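Transcriptional regulator (NtrC family) (Aquifex aeolicus, PDB 3DZD) probably activates transcription by sigma54 RNA polymerase, as a response regulator whose AAA+ ATPase is captured here in the inactive state with ADP bound. Local coordinates at residues E35-I40 with I63-E68; F44-V49 with E117-K122; V74-T79 with L109-H114; E97-E100 with E106-L109. All coordinates share one frame; numbering follows the deposited sequence.

Interaction 1: E35-I40 with I63-E68; sequences EAEKKI and IDFIKE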
loop_
_atom_site.group_PDB
_atom_site.type_symbol
_atom_site.label_atom_id
_atom_site.label_comp_id
_atom_site.label_asym_id
_atom_site.label_seq_id
_atom_site.Cartn_x
_atom_site.Cartn_y
_atom_site.Cartn_z
ATOM N N GLU A 35 34.851 8.098 -14.998
ATOM C CA GLU A 35 33.762 8.681 -15.774
ATOM C C GLU A 35 32.405 8.318 -15.173
ATOM O O GLU A 35 31.467 9.114 -15.191
ATOM C CB GLU A 35 33.845 8.201 -17.223
ATOM C CG GLU A 35 32.967 8.959 -18.198
ATOM C CD GLU A 35 32.940 8.314 -19.577
ATOM O OE1 GLU A 35 33.867 7.536 -19.891
ATOM O OE2 GLU A 35 31.991 8.584 -20.348
ATOM N N ALA A 36 32.300 7.112 -14.632
ATOM C CA ALA A 36 31.042 6.673 -14.059
ATOM C C ALA A 36 30.682 7.536 -12.858
ATOM O O ALA A 36 29.586 8.092 -12.797
ATOM C CB ALA A 36 31.111 5.206 -13.671
ATOM N N GLU A 37 31.610 7.644 -11.908
ATOM C CA GLU A 37 31.392 8.436 -10.697
ATOM C C GLU A 37 30.877 9.821 -11.042
ATOM O O GLU A 37 29.976 10.349 -10.392
ATOM C CB GLU A 37 32.687 8.550 -9.897
ATOM C CG GLU A 37 33.188 7.225 -9.366
ATOM C CD GLU A 37 34.526 7.340 -8.670
ATOM O OE1 GLU A 37 35.276 8.295 -8.970
ATOM O OE2 GLU A 37 34.833 6.469 -7.828
ATOM N N LYS A 38 31.464 10.405 -12.077
ATOM C CA LYS A 38 31.013 11.681 -12.596
ATOM C C LYS A 38 29.510 11.632 -12.843
ATOM O O LYS A 38 28.737 12.370 -12.224
ATOM C CB LYS A 38 31.751 11.989 -13.900
ATOM C CG LYS A 38 31.137 13.086 -14.747
ATOM C CD LYS A 38 31.522 14.456 -14.238
ATOM C CE LYS A 38 31.345 15.493 -15.326
ATOM N NZ LYS A 38 30.019 15.345 -15.984
ATOM N N LYS A 39 29.095 10.743 -13.739
ATOM C CA LYS A 39 27.702 10.702 -14.171
ATOM C C LYS A 39 26.711 10.330 -13.066
ATOM O O LYS A 39 25.578 10.815 -13.054
ATOM C CB LYS A 39 27.548 9.807 -15.403
ATOM C CG LYS A 39 27.909 10.536 -16.683
ATOM C CD LYS A 39 28.259 9.607 -17.822
ATOM C CE LYS A 39 28.476 10.418 -19.086
ATOM N NZ LYS A 39 29.156 9.626 -20.126
ATOM N N ILE A 40 27.139 9.491 -12.132
ATOM C CA ILE A 40 26.266 9.063 -11.043
ATOM C C ILE A 40 25.914 10.234 -10.119
ATOM O O ILE A 40 24.744 10.445 -9.784
ATOM C CB ILE A 40 26.907 7.903 -10.247
ATOM C CG1 ILE A 40 26.979 6.648 -11.120
ATOM C CG2 ILE A 40 26.146 7.629 -8.970
ATOM C CD1 ILE A 40 27.718 5.501 -10.482
ATOM N N ILE A 63 30.407 -0.999 -6.371
ATOM C CA ILE A 63 29.032 -1.086 -5.919
ATOM C C ILE A 63 28.844 -0.249 -4.657
ATOM O O ILE A 63 27.790 0.354 -4.460
ATOM C CB ILE A 63 28.615 -2.544 -5.659
ATOM C CG1 ILE A 63 28.379 -3.264 -6.985
ATOM C CG2 ILE A 63 27.364 -2.600 -4.806
ATOM C CD1 ILE A 63 28.117 -4.731 -6.829
ATOM N N ASP A 64 29.870 -0.193 -3.811
ATOM C CA ASP A 64 29.789 0.612 -2.592
ATOM C C ASP A 64 29.674 2.099 -2.922
ATOM O O ASP A 64 28.946 2.838 -2.259
ATOM C CB ASP A 64 30.984 0.351 -1.669
ATOM C CG ASP A 64 30.961 -1.043 -1.060
ATOM O OD1 ASP A 64 29.900 -1.461 -0.545
ATOM O OD2 ASP A 64 32.013 -1.718 -1.093
ATOM N N PHE A 65 30.381 2.537 -3.956
ATOM C CA PHE A 65 30.241 3.910 -4.414
ATOM C C PHE A 65 28.791 4.208 -4.767
ATOM O O PHE A 65 28.255 5.253 -4.404
ATOM C CB PHE A 65 31.113 4.172 -5.634
ATOM C CG PHE A 65 30.967 5.560 -6.181
ATOM C CD1 PHE A 65 31.896 6.538 -5.874
ATOM C CD2 PHE A 65 29.886 5.895 -6.978
ATOM C CE1 PHE A 65 31.760 7.819 -6.363
ATOM C CE2 PHE A 65 29.747 7.175 -7.476
ATOM C CZ PHE A 65 30.686 8.137 -7.168
ATOM N N ILE A 66 28.171 3.284 -5.493
ATOM C CA ILE A 66 26.779 3.408 -5.903
ATOM C C ILE A 66 25.857 3.355 -4.684
ATOM O O ILE A 66 24.900 4.132 -4.570
ATOM C CB ILE A 66 26.404 2.279 -6.898
ATOM C CG1 ILE A 66 27.233 2.399 -8.180
ATOM C CG2 ILE A 66 24.913 2.295 -7.212
ATOM C CD1 ILE A 66 27.227 1.160 -9.033
ATOM N N LYS A 67 26.149 2.427 -3.781
ATOM C CA LYS A 67 25.397 2.282 -2.542
ATOM C C LYS A 67 25.421 3.588 -1.757
ATOM O O LYS A 67 24.499 3.894 -1.000
ATOM C CB LYS A 67 26.005 1.159 -1.701
ATOM C CG LYS A 67 25.385 0.984 -0.326
ATOM C CD LYS A 67 26.327 0.234 0.611
ATOM C CE LYS A 67 26.916 -1.006 -0.050
ATOM N NZ LYS A 67 25.868 -1.989 -0.437
ATOM N N GLU A 68 26.482 4.362 -1.956
ATOM C CA GLU A 68 26.699 5.579 -1.188
ATOM C C GLU A 68 26.045 6.806 -1.817
ATOM O O GLU A 68 25.411 7.604 -1.128
ATOM C CB GLU A 68 28.198 5.832 -1.020
ATOM C CG GLU A 68 28.519 6.909 -0.005
ATOM C CD GLU A 68 27.993 6.568 1.372
ATOM O OE1 GLU A 68 28.272 5.447 1.851
ATOM O OE2 GLU A 68 27.298 7.417 1.973
#

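Interaction 2: F44-V49 with E117-K122; sequences FFPVIV and EEYSKK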
loop_
_atom_site.group_PDB
_atom_site.type_symbol
_atom_site.label_atom_id
_atom_site.label_comp_id
_atom_site.label_asym_id
_atom_site.label_seq_id
_atom_site.Cartn_x
_atom_site.Cartn_y
_atom_site.Cartn_z
ATOM N N PHE A 44 20.594 10.880 -11.806
ATOM C CA PHE A 44 20.114 9.630 -11.233
ATOM C C PHE A 44 19.716 8.595 -12.286
ATOM O O PHE A 44 18.832 8.839 -13.107
ATOM C CB PHE A 44 18.941 9.868 -10.285
ATOM C CG PHE A 44 18.360 8.600 -9.735
ATOM C CD1 PHE A 44 19.035 7.883 -8.764
ATOM C CD2 PHE A 44 17.162 8.104 -10.216
ATOM C CE1 PHE A 44 18.522 6.713 -8.268
ATOM C CE2 PHE A 44 16.642 6.928 -9.722
ATOM C CZ PHE A 44 17.323 6.231 -8.744
ATOM N N PHE A 45 20.383 7.442 -12.253
ATOM C CA PHE A 45 20.006 6.307 -13.090
ATOM C C PHE A 45 19.318 5.266 -12.226
ATOM O O PHE A 45 19.930 4.735 -11.309
ATOM C CB PHE A 45 21.235 5.672 -13.737
ATOM C CG PHE A 45 22.004 6.601 -14.629
ATOM C CD1 PHE A 45 21.621 6.792 -15.947
ATOM C CD2 PHE A 45 23.121 7.269 -14.155
ATOM C CE1 PHE A 45 22.332 7.641 -16.774
ATOM C CE2 PHE A 45 23.838 8.121 -14.973
ATOM C CZ PHE A 45 23.444 8.306 -16.286
ATOM N N PRO A 46 18.039 4.976 -12.512
ATOM C CA PRO A 46 17.318 3.917 -11.801
ATOM C C PRO A 46 18.062 2.589 -11.906
ATOM O O PRO A 46 18.112 1.823 -10.941
ATOM C CB PRO A 46 15.990 3.822 -12.562
ATOM C CG PRO A 46 15.824 5.138 -13.216
ATOM C CD PRO A 46 17.201 5.646 -13.521
ATOM N N VAL A 47 18.635 2.321 -13.076
ATOM C CA VAL A 47 19.328 1.059 -13.310
ATOM C C VAL A 47 20.754 1.289 -13.800
ATOM O O VAL A 47 20.990 2.066 -14.722
ATOM C CB VAL A 47 18.582 0.193 -14.342
ATOM C CG1 VAL A 47 19.407 -1.028 -14.713
ATOM C CG2 VAL A 47 17.201 -0.200 -13.813
ATOM N N ILE A 48 21.699 0.604 -13.176
ATOM C CA ILE A 48 23.086 0.687 -13.578
ATOM C C ILE A 48 23.585 -0.700 -13.899
ATOM O O ILE A 48 23.366 -1.635 -13.127
ATOM C CB ILE A 48 23.953 1.274 -12.473
ATOM C CG1 ILE A 48 23.538 2.721 -12.199
ATOM C CG2 ILE A 48 25.416 1.195 -12.859
ATOM C CD1 ILE A 48 24.140 3.302 -10.943
ATOM N N VAL A 49 24.241 -0.821 -15.053
ATOM C CA VAL A 49 24.791 -2.078 -15.532
ATOM C C VAL A 49 26.296 -1.974 -15.427
ATOM O O VAL A 49 26.926 -1.186 -16.145
ATOM C CB VAL A 49 24.424 -2.333 -17.010
ATOM C CG1 VAL A 49 25.167 -3.556 -17.546
ATOM C CG2 VAL A 49 22.921 -2.487 -17.181
ATOM N N GLU A 117 11.381 -3.102 -12.619
ATOM C CA GLU A 117 10.274 -3.374 -11.722
ATOM C C GLU A 117 10.768 -3.556 -10.286
ATOM O O GLU A 117 10.008 -3.411 -9.340
ATOM C CB GLU A 117 9.389 -4.531 -12.204
ATOM C CG GLU A 117 10.073 -5.869 -12.370
ATOM C CD GLU A 117 9.158 -6.903 -13.021
ATOM O OE1 GLU A 117 8.905 -6.795 -14.243
ATOM O OE2 GLU A 117 8.696 -7.821 -12.307
ATOM N N GLU A 118 12.051 -3.847 -10.122
ATOM C CA GLU A 118 12.630 -3.876 -8.790
ATOM C C GLU A 118 12.763 -2.438 -8.299
ATOM O O GLU A 118 12.547 -2.137 -7.124
ATOM C CB GLU A 118 14.000 -4.551 -8.819
ATOM C CG GLU A 118 14.840 -4.292 -7.587
ATOM C CD GLU A 118 14.418 -5.151 -6.418
ATOM O OE1 GLU A 118 13.585 -6.062 -6.623
ATOM O OE2 GLU A 118 14.938 -4.925 -5.296
ATOM N N TYR A 119 13.135 -1.551 -9.215
ATOM C CA TYR A 119 13.245 -0.145 -8.899
ATOM C C TYR A 119 11.874 0.425 -8.550
ATOM O O TYR A 119 11.720 1.139 -7.569
ATOM C CB TYR A 119 13.844 0.617 -10.074
ATOM C CG TYR A 119 13.593 2.095 -9.991
ATOM C CD1 TYR A 119 14.266 2.879 -9.067
ATOM C CD2 TYR A 119 12.666 2.706 -10.826
ATOM C CE1 TYR A 119 14.033 4.234 -8.984
ATOM C CE2 TYR A 119 12.425 4.056 -10.755
ATOM C CZ TYR A 119 13.106 4.820 -9.828
ATOM O OH TYR A 119 12.857 6.176 -9.748
ATOM N N SER A 120 10.878 0.086 -9.357
ATOM C CA SER A 120 9.529 0.591 -9.174
ATOM C C SER A 120 8.832 0.010 -7.946
ATOM O O SER A 120 7.772 0.493 -7.561
ATOM C CB SER A 120 8.679 0.303 -10.412
ATOM O OG SER A 120 9.319 0.746 -11.593
ATOM N N LYS A 121 9.405 -1.027 -7.339
ATOM C CA LYS A 121 8.753 -1.683 -6.206
ATOM C C LYS A 121 9.343 -1.271 -4.871
ATOM O O LYS A 121 10.182 -1.979 -4.319
ATOM C CB LYS A 121 8.820 -3.207 -6.327
ATOM C CG LYS A 121 8.056 -3.785 -7.504
ATOM C CD LYS A 121 6.752 -3.052 -7.749
ATOM C CE LYS A 121 5.952 -3.725 -8.849
ATOM N NZ LYS A 121 4.652 -3.036 -9.085
ATOM N N LYS A 122 8.902 -0.134 -4.350
ATOM C CA LYS A 122 9.299 0.270 -3.009
ATOM C C LYS A 122 8.089 0.404 -2.093
ATOM O O LYS A 122 7.000 0.776 -2.532
ATOM C CB LYS A 122 10.102 1.574 -3.027
ATOM C CG LYS A 122 10.568 2.001 -1.642
ATOM C CD LYS A 122 11.409 3.265 -1.665
ATOM C CE LYS A 122 11.796 3.673 -0.249
ATOM N NZ LYS A 122 12.679 4.872 -0.219
#

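Interaction 3: V74-T79 with L109-H114; sequences VVIVIT and LLTIKH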
loop_
_atom_site.group_PDB
_atom_site.type_symbol
_atom_site.label_atom_id
_atom_site.label_comp_id
_atom_site.label_asym_id
_atom_site.label_seq_id
_atom_site.Cartn_x
_atom_site.Cartn_y
_atom_site.Cartn_z
ATOM N N VAL A 74 19.287 0.378 -8.921
ATOM C CA VAL A 74 19.316 -1.072 -8.968
ATOM C C VAL A 74 20.462 -1.469 -9.886
ATOM O O VAL A 74 20.561 -0.976 -11.009
ATOM C CB VAL A 74 17.976 -1.628 -9.511
ATOM C CG1 VAL A 74 18.035 -3.140 -9.690
ATOM C CG2 VAL A 74 16.832 -1.230 -8.592
ATOM N N VAL A 75 21.326 -2.357 -9.413
ATOM C CA VAL A 75 22.538 -2.696 -10.145
ATOM C C VAL A 75 22.516 -4.102 -10.731
ATOM O O VAL A 75 22.167 -5.067 -10.058
ATOM C CB VAL A 75 23.790 -2.555 -9.261
ATOM C CG1 VAL A 75 25.045 -2.841 -10.074
ATOM C CG2 VAL A 75 23.851 -1.166 -8.651
ATOM N N ILE A 76 22.893 -4.197 -11.999
ATOM C CA ILE A 76 23.107 -5.470 -12.651
ATOM C C ILE A 76 24.579 -5.562 -13.015
ATOM O O ILE A 76 25.106 -4.688 -13.703
ATOM C CB ILE A 76 22.295 -5.567 -13.944
ATOM C CG1 ILE A 76 20.811 -5.302 -13.660
ATOM C CG2 ILE A 76 22.515 -6.918 -14.596
ATOM C CD1 ILE A 76 20.024 -4.848 -14.885
ATOM N N VAL A 77 25.257 -6.603 -12.549
ATOM C CA VAL A 77 26.661 -6.752 -12.906
ATOM C C VAL A 77 26.843 -7.668 -14.111
ATOM O O VAL A 77 26.049 -8.576 -14.346
ATOM C CB VAL A 77 27.534 -7.212 -11.712
ATOM C CG1 VAL A 77 27.655 -6.089 -10.690
ATOM C CG2 VAL A 77 26.961 -8.464 -11.072
ATOM N N ILE A 78 27.877 -7.392 -14.892
ATOM C CA ILE A 78 28.243 -8.246 -16.009
ATOM C C ILE A 78 29.545 -8.934 -15.652
ATOM O O ILE A 78 30.535 -8.269 -15.358
ATOM C CB ILE A 78 28.438 -7.436 -17.295
ATOM C CG1 ILE A 78 27.093 -6.915 -17.800
ATOM C CG2 ILE A 78 29.085 -8.289 -18.359
ATOM C CD1 ILE A 78 27.205 -6.071 -19.045
ATOM N N THR A 79 29.541 -10.263 -15.658
ATOM C CA THR A 79 30.745 -11.015 -15.323
ATOM C C THR A 79 31.215 -11.921 -16.456
ATOM O O THR A 79 30.408 -12.459 -17.219
ATOM C CB THR A 79 30.556 -11.866 -14.061
ATOM O OG1 THR A 79 31.832 -12.347 -13.628
ATOM C CG2 THR A 79 29.635 -13.049 -14.341
ATOM N N LEU A 109 17.501 -7.965 -22.189
ATOM C CA LEU A 109 16.277 -7.171 -22.082
ATOM C C LEU A 109 15.361 -7.645 -20.965
ATOM O O LEU A 109 14.741 -6.832 -20.284
ATOM C CB LEU A 109 15.525 -7.170 -23.411
ATOM C CG LEU A 109 16.193 -6.307 -24.478
ATOM C CD1 LEU A 109 15.401 -6.349 -25.779
ATOM C CD2 LEU A 109 16.328 -4.889 -23.968
ATOM N N LEU A 110 15.279 -8.961 -20.776
ATOM C CA LEU A 110 14.456 -9.515 -19.707
ATOM C C LEU A 110 14.984 -9.104 -18.335
ATOM O O LEU A 110 14.210 -8.757 -17.430
ATOM C CB LEU A 110 14.370 -11.039 -19.806
ATOM C CG LEU A 110 13.556 -11.656 -18.663
ATOM C CD1 LEU A 110 12.139 -11.089 -18.656
ATOM C CD2 LEU A 110 13.542 -13.179 -18.728
ATOM N N THR A 111 16.303 -9.147 -18.178
ATOM C CA THR A 111 16.927 -8.731 -16.924
ATOM C C THR A 111 16.719 -7.237 -16.646
ATOM O O THR A 111 16.471 -6.846 -15.512
ATOM C CB THR A 111 18.427 -9.054 -16.917
ATOM O OG1 THR A 111 18.599 -10.458 -17.110
ATOM C CG2 THR A 111 19.060 -8.660 -15.608
ATOM N N ILE A 112 16.831 -6.413 -17.685
ATOM C CA ILE A 112 16.570 -4.988 -17.567
ATOM C C ILE A 112 15.141 -4.741 -17.099
ATOM O O ILE A 112 14.896 -3.954 -16.186
ATOM C CB ILE A 112 16.781 -4.264 -18.909
ATOM C CG1 ILE A 112 18.254 -4.299 -19.301
ATOM C CG2 ILE A 112 16.271 -2.817 -18.822
ATOM C CD1 ILE A 112 19.117 -3.335 -18.516
ATOM N N LYS A 113 14.200 -5.423 -17.732
ATOM C CA LYS A 113 12.801 -5.284 -17.379
ATOM C C LYS A 113 12.599 -5.517 -15.895
ATOM O O LYS A 113 11.938 -4.720 -15.215
ATOM C CB LYS A 113 11.950 -6.270 -18.169
ATOM C CG LYS A 113 10.469 -6.073 -17.953
ATOM C CD LYS A 113 9.666 -7.260 -18.445
ATOM C CE LYS A 113 8.220 -7.144 -17.988
ATOM N NZ LYS A 113 7.586 -8.459 -17.693
ATOM N N HIS A 114 13.169 -6.611 -15.389
ATOM C CA HIS A 114 13.057 -6.929 -13.964
ATOM C C HIS A 114 13.803 -5.931 -13.086
ATOM O O HIS A 114 13.351 -5.620 -11.988
ATOM C CB HIS A 114 13.505 -8.363 -13.667
ATOM C CG HIS A 114 12.684 -9.402 -14.356
ATOM N ND1 HIS A 114 13.198 -10.613 -14.756
ATOM C CD2 HIS A 114 11.386 -9.393 -14.749
ATOM C CE1 HIS A 114 12.250 -11.318 -15.350
ATOM N NE2 HIS A 114 11.141 -10.598 -15.359
#

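Interaction 4: E97-E100 with E106-L109; sequences EFLE and ERFL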
loop_
_atom_site.group_PDB
_atom_site.type_symbol
_atom_site.label_atom_id
_atom_site.label_comp_id
_atom_site.label_asym_id
_atom_site.label_seq_id
_atom_site.Cartn_x
_atom_site.Cartn_y
_atom_site.Cartn_z
ATOM N N GLU A 97 21.094 -8.154 -9.729
ATOM C CA GLU A 97 21.172 -9.240 -10.700
ATOM C C GLU A 97 22.538 -9.316 -11.337
ATOM O O GLU A 97 23.363 -8.422 -11.182
ATOM C CB GLU A 97 20.112 -9.069 -11.789
ATOM C CG GLU A 97 18.894 -9.964 -11.615
ATOM C CD GLU A 97 19.253 -11.440 -11.710
ATOM O OE1 GLU A 97 18.533 -12.280 -11.126
ATOM O OE2 GLU A 97 20.259 -11.754 -12.369
ATOM N N PHE A 98 22.782 -10.391 -12.063
ATOM C CA PHE A 98 24.032 -10.503 -12.776
ATOM C C PHE A 98 23.816 -11.277 -14.055
ATOM O O PHE A 98 22.923 -12.121 -14.137
ATOM C CB PHE A 98 25.087 -11.181 -11.909
ATOM C CG PHE A 98 24.937 -12.669 -11.820
ATOM C CD1 PHE A 98 25.626 -13.497 -12.687
ATOM C CD2 PHE A 98 24.120 -13.241 -10.863
ATOM C CE1 PHE A 98 25.503 -14.867 -12.600
ATOM C CE2 PHE A 98 23.986 -14.605 -10.777
ATOM C CZ PHE A 98 24.680 -15.420 -11.644
ATOM N N LEU A 99 24.633 -10.960 -15.054
ATOM C CA LEU A 99 24.603 -11.634 -16.337
ATOM C C LEU A 99 25.987 -12.206 -16.653
ATOM O O LEU A 99 26.994 -11.511 -16.538
ATOM C CB LEU A 99 24.203 -10.645 -17.434
ATOM C CG LEU A 99 22.761 -10.140 -17.463
ATOM C CD1 LEU A 99 22.684 -8.846 -18.241
ATOM C CD2 LEU A 99 21.839 -11.189 -18.063
ATOM N N GLU A 100 26.035 -13.474 -17.043
ATOM C CA GLU A 100 27.289 -14.090 -17.465
ATOM C C GLU A 100 27.470 -13.960 -18.968
ATOM O O GLU A 100 26.611 -14.377 -19.739
ATOM C CB GLU A 100 27.325 -15.567 -17.071
ATOM C CG GLU A 100 28.519 -16.332 -17.639
ATOM C CD GLU A 100 28.561 -17.785 -17.183
ATOM O OE1 GLU A 100 27.535 -18.295 -16.679
ATOM O OE2 GLU A 100 29.626 -18.416 -17.331
ATOM N N GLU A 106 17.725 -11.129 -25.830
ATOM C CA GLU A 106 16.547 -11.521 -25.078
ATOM C C GLU A 106 16.830 -11.586 -23.571
ATOM O O GLU A 106 16.066 -11.063 -22.770
ATOM C CB GLU A 106 16.043 -12.873 -25.593
ATOM C CG GLU A 106 15.589 -12.874 -27.062
ATOM C CD GLU A 106 16.740 -12.792 -28.077
ATOM O OE1 GLU A 106 17.801 -13.419 -27.853
ATOM O OE2 GLU A 106 16.571 -12.107 -29.114
ATOM N N ARG A 107 17.932 -12.227 -23.195
ATOM C CA ARG A 107 18.292 -12.401 -21.792
ATOM C C ARG A 107 18.608 -11.056 -21.170
ATOM O O ARG A 107 18.196 -10.769 -20.048
ATOM C CB ARG A 107 19.501 -13.331 -21.670
ATOM C CG ARG A 107 20.088 -13.433 -20.275
ATOM C CD ARG A 107 19.108 -14.062 -19.293
ATOM N NE ARG A 107 18.286 -13.068 -18.606
ATOM C CZ ARG A 107 17.255 -13.353 -17.809
ATOM N NH1 ARG A 107 16.887 -14.615 -17.598
ATOM N NH2 ARG A 107 16.580 -12.366 -17.232
ATOM N N PHE A 108 19.345 -10.231 -21.905
ATOM C CA PHE A 108 19.634 -8.873 -21.460
ATOM C C PHE A 108 18.361 -8.070 -21.182
ATOM O O PHE A 108 18.165 -7.561 -20.082
ATOM C CB PHE A 108 20.487 -8.135 -22.494
ATOM C CG PHE A 108 20.700 -6.687 -22.169
ATOM C CD1 PHE A 108 21.438 -6.316 -21.055
ATOM C CD2 PHE A 108 20.153 -5.692 -22.975
ATOM C CE1 PHE A 108 21.633 -4.977 -20.746
ATOM C CE2 PHE A 108 20.343 -4.348 -22.676
ATOM C CZ PHE A 108 21.083 -3.990 -21.558
ATOM N N LEU A 109 17.501 -7.965 -22.189
ATOM C CA LEU A 109 16.277 -7.171 -22.082
ATOM C C LEU A 109 15.361 -7.645 -20.965
ATOM O O LEU A 109 14.741 -6.832 -20.284
ATOM C CB LEU A 109 15.525 -7.170 -23.411
ATOM C CG LEU A 109 16.193 -6.307 -24.478
ATOM C CD1 LEU A 109 15.401 -6.349 -25.779
ATOM C CD2 LEU A 109 16.328 -4.889 -23.968
#

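Interaction 1: E35-I40 with I63-E68
The Phe65 ring takes Glu37 over one face and Ile40 CG2 at its edge. Glu37 CG stands 3.3 Å above the ring plane, displaced toward the rim on the side of Phe65 CE1. This is a CH-pi contact, with Glu37 CG 3.6 Å from the Phe65 ring centroid. The Glu37 chain runs extended beyond CG, and its carboxylate plane is 19° from that of the ring. Glu37 OE2 comes to 3.5 Å from Phe65 CD1. Near the plane of the ring, Ile40 CG2 touches Phe65 CE2 at 3.9 Å. Deeper in, Ile40 CD1 meets Ile66 CG1, also at 3.9 Å, and these two side chains cross at about a right angle. Phe65 reaches across because its CG lies anti to the backbone N (chi1 178°). With an alanine in place of Phe65, the Glu37 methylenes would probably lose the surface they rest on, and a gap would open beside Ile40. The Phe65 ring also stacks on Phe62, and Ile40 reaches Leu4 of the central sheet. The axes of segments 35-40 and 63-68 run nearly parallel, at 13°, with a closest approach of 11.0 Å; their helices are neighbours on one side of the CheY-like receiver fold.

Interaction 2: F44-V49 with E117-K122
Tyr119 turns one face of its ring to Pro46 and brings its own CE1 to the edge of the Phe44 ring. Pro46 CB stands over the centre of the tyrosine ring, 3.8 Å from its centroid and only 5° off the ring normal. This is a well-centred CH-pi contact, and Tyr119 CG and CD2 are both 3.9 Å from Pro46 CB.

Phe44 approaches differently. Its own ring offers an edge, with Tyr119 CE1 lying near the Phe44 plane, 3.8 Å from Phe44 CE2. The two side chains cross obliquely. The tyrosine oxygen lies alongside, with Phe44 CE2 3.9 Å from Tyr119 OH.

The torsions explain the meeting. Tyr119 has CG opposite the backbone N about its CA–CB bond (chi1 162°). This carries the ring out from helix 105-119 to the loop before strand 47-51. Phe44 has the same kind of first torsion (chi1 177°), which brings its CE2–CZ side to the tyrosine. The ring of Pro46 limits its side chain to a narrow range, and CB meets the tyrosine face.

A serine in place of Tyr119 would probably uncover Pro46 CB and leave the Phe44 edge without its aromatic neighbour. Tyr119 also packs on Val74 of the sheet and on Asp222 of the second subunit. Between the two segments the chemistry is that of C–H groups and aromatic carbon. Shape and ring orientation, rather than polar bonds, therefore set how segment 117-122 meets the loop.

Interaction 3: V74-T79 with L109-H114
Ile76 meets Thr111 and Ile112 through methyl groups, and these apolar contacts make the joint between strand 74-79 and helix 105-119. Ile76 CD1 lies 4.0 Å from Ile112 CD1, methyl to methyl, with the two side chains crossing at about a right angle. Thr111 CG2 fits against both branches of Ile76, at 4.0 Å from Ile76 CD1 and 4.0 Å from Ile76 CG2. Ile112 has its CB directed away from the strand. Its chain bends back at the second torsion (chi2 -76°), and this brings CD1 round to Ile76. All three residues are buried. Nearby, Ile76 also packs on Leu99 and Ala115, and Ile112 on Leu20 of helix 10-22.

Polar interactions lie around this patch. Thr111 has CG2 on the side facing Ile76, while its OG1 hydrogen-bonds with Arg107 NH2, one turn earlier in the helix. Helix bonds run from Lys113 N to Leu109 O and from His114 N to Leu110 O. The His114 ring meets Tyr96 of the second subunit.

Here the helix covers strand 74-79 of the receiver-domain sheet with methyl groups. Threonine divides its two branches between the tasks: carbon to the core and oxygen to the arginine. The contact across the segments itself rests on van der Waals contact between methyl groups.

Interaction 4: E97-E100 with E106-L109
Leu99 sets CD2 against Arg107 CG and CD1 at the edge of the Phe108 ring, both on helix 105-119. The site is the last strand and last helix of the CheY-like receiver domain. Strand 97-100 is an outermost strand of the parallel sheet within this chain, and the helix that follows folds back to cover it.

Leu99 CD2 lies 3.6 Å from Arg107 CG, against the aliphatic part of the arginine. The arginine chain bends at its second and third torsions (chi2 65°, chi3 -92°). It thus curls past the leucine, and Arg107 NE stands 4.1 Å from Leu99 CD2. Leu99 CD1 comes to Phe108 CD1 at 4.0 Å, in the plane of the ring, with the side chains at about a right angle. The Phe108 ring packs further on Leu16, Ile19 and Leu20 of helix 10-22.

The charged end of Arg107 works elsewhere. Its NH2 hydrogen-bonds with Thr111 OG1, and its NH1 makes a salt bridge with Glu97 of the second subunit, a pairing also made the other way round. This face therefore belongs to the dimer contact. Within the chain, Glu97 OE2 and Arg107 NH2 are 6.1 Å apart and do not touch. Glu97 OE2 also accepts a hydrogen bond from Phe98 N, at 2.9 Å and 151°, met from above the carboxylate plane.

Overall arrangement
From the N terminus, interaction 1 opens first, on helix 33-42, and closes at helix 62-69. Interaction 2 opens at 44-49 before that closure and ends only at 117-122, so the two cross. Interactions 3 and 4 both fall within the long span of interaction 2. They start on strands 74-79 and 97-100, end on helix 105-119 and share Leu109. Interactions 2, 3 and 4 thus bring that helix to the loop before strand 47-51 and to strands 74-79 and 97-100. Neighbouring strands are joined by probable hydrogen bonds, Ile48 O with Ile76 N and Val77 O with Leu99 N. Interaction 1 joins two other helices, and its Ile66 packs on Ile48 and Val75. All four also touch the second subunit.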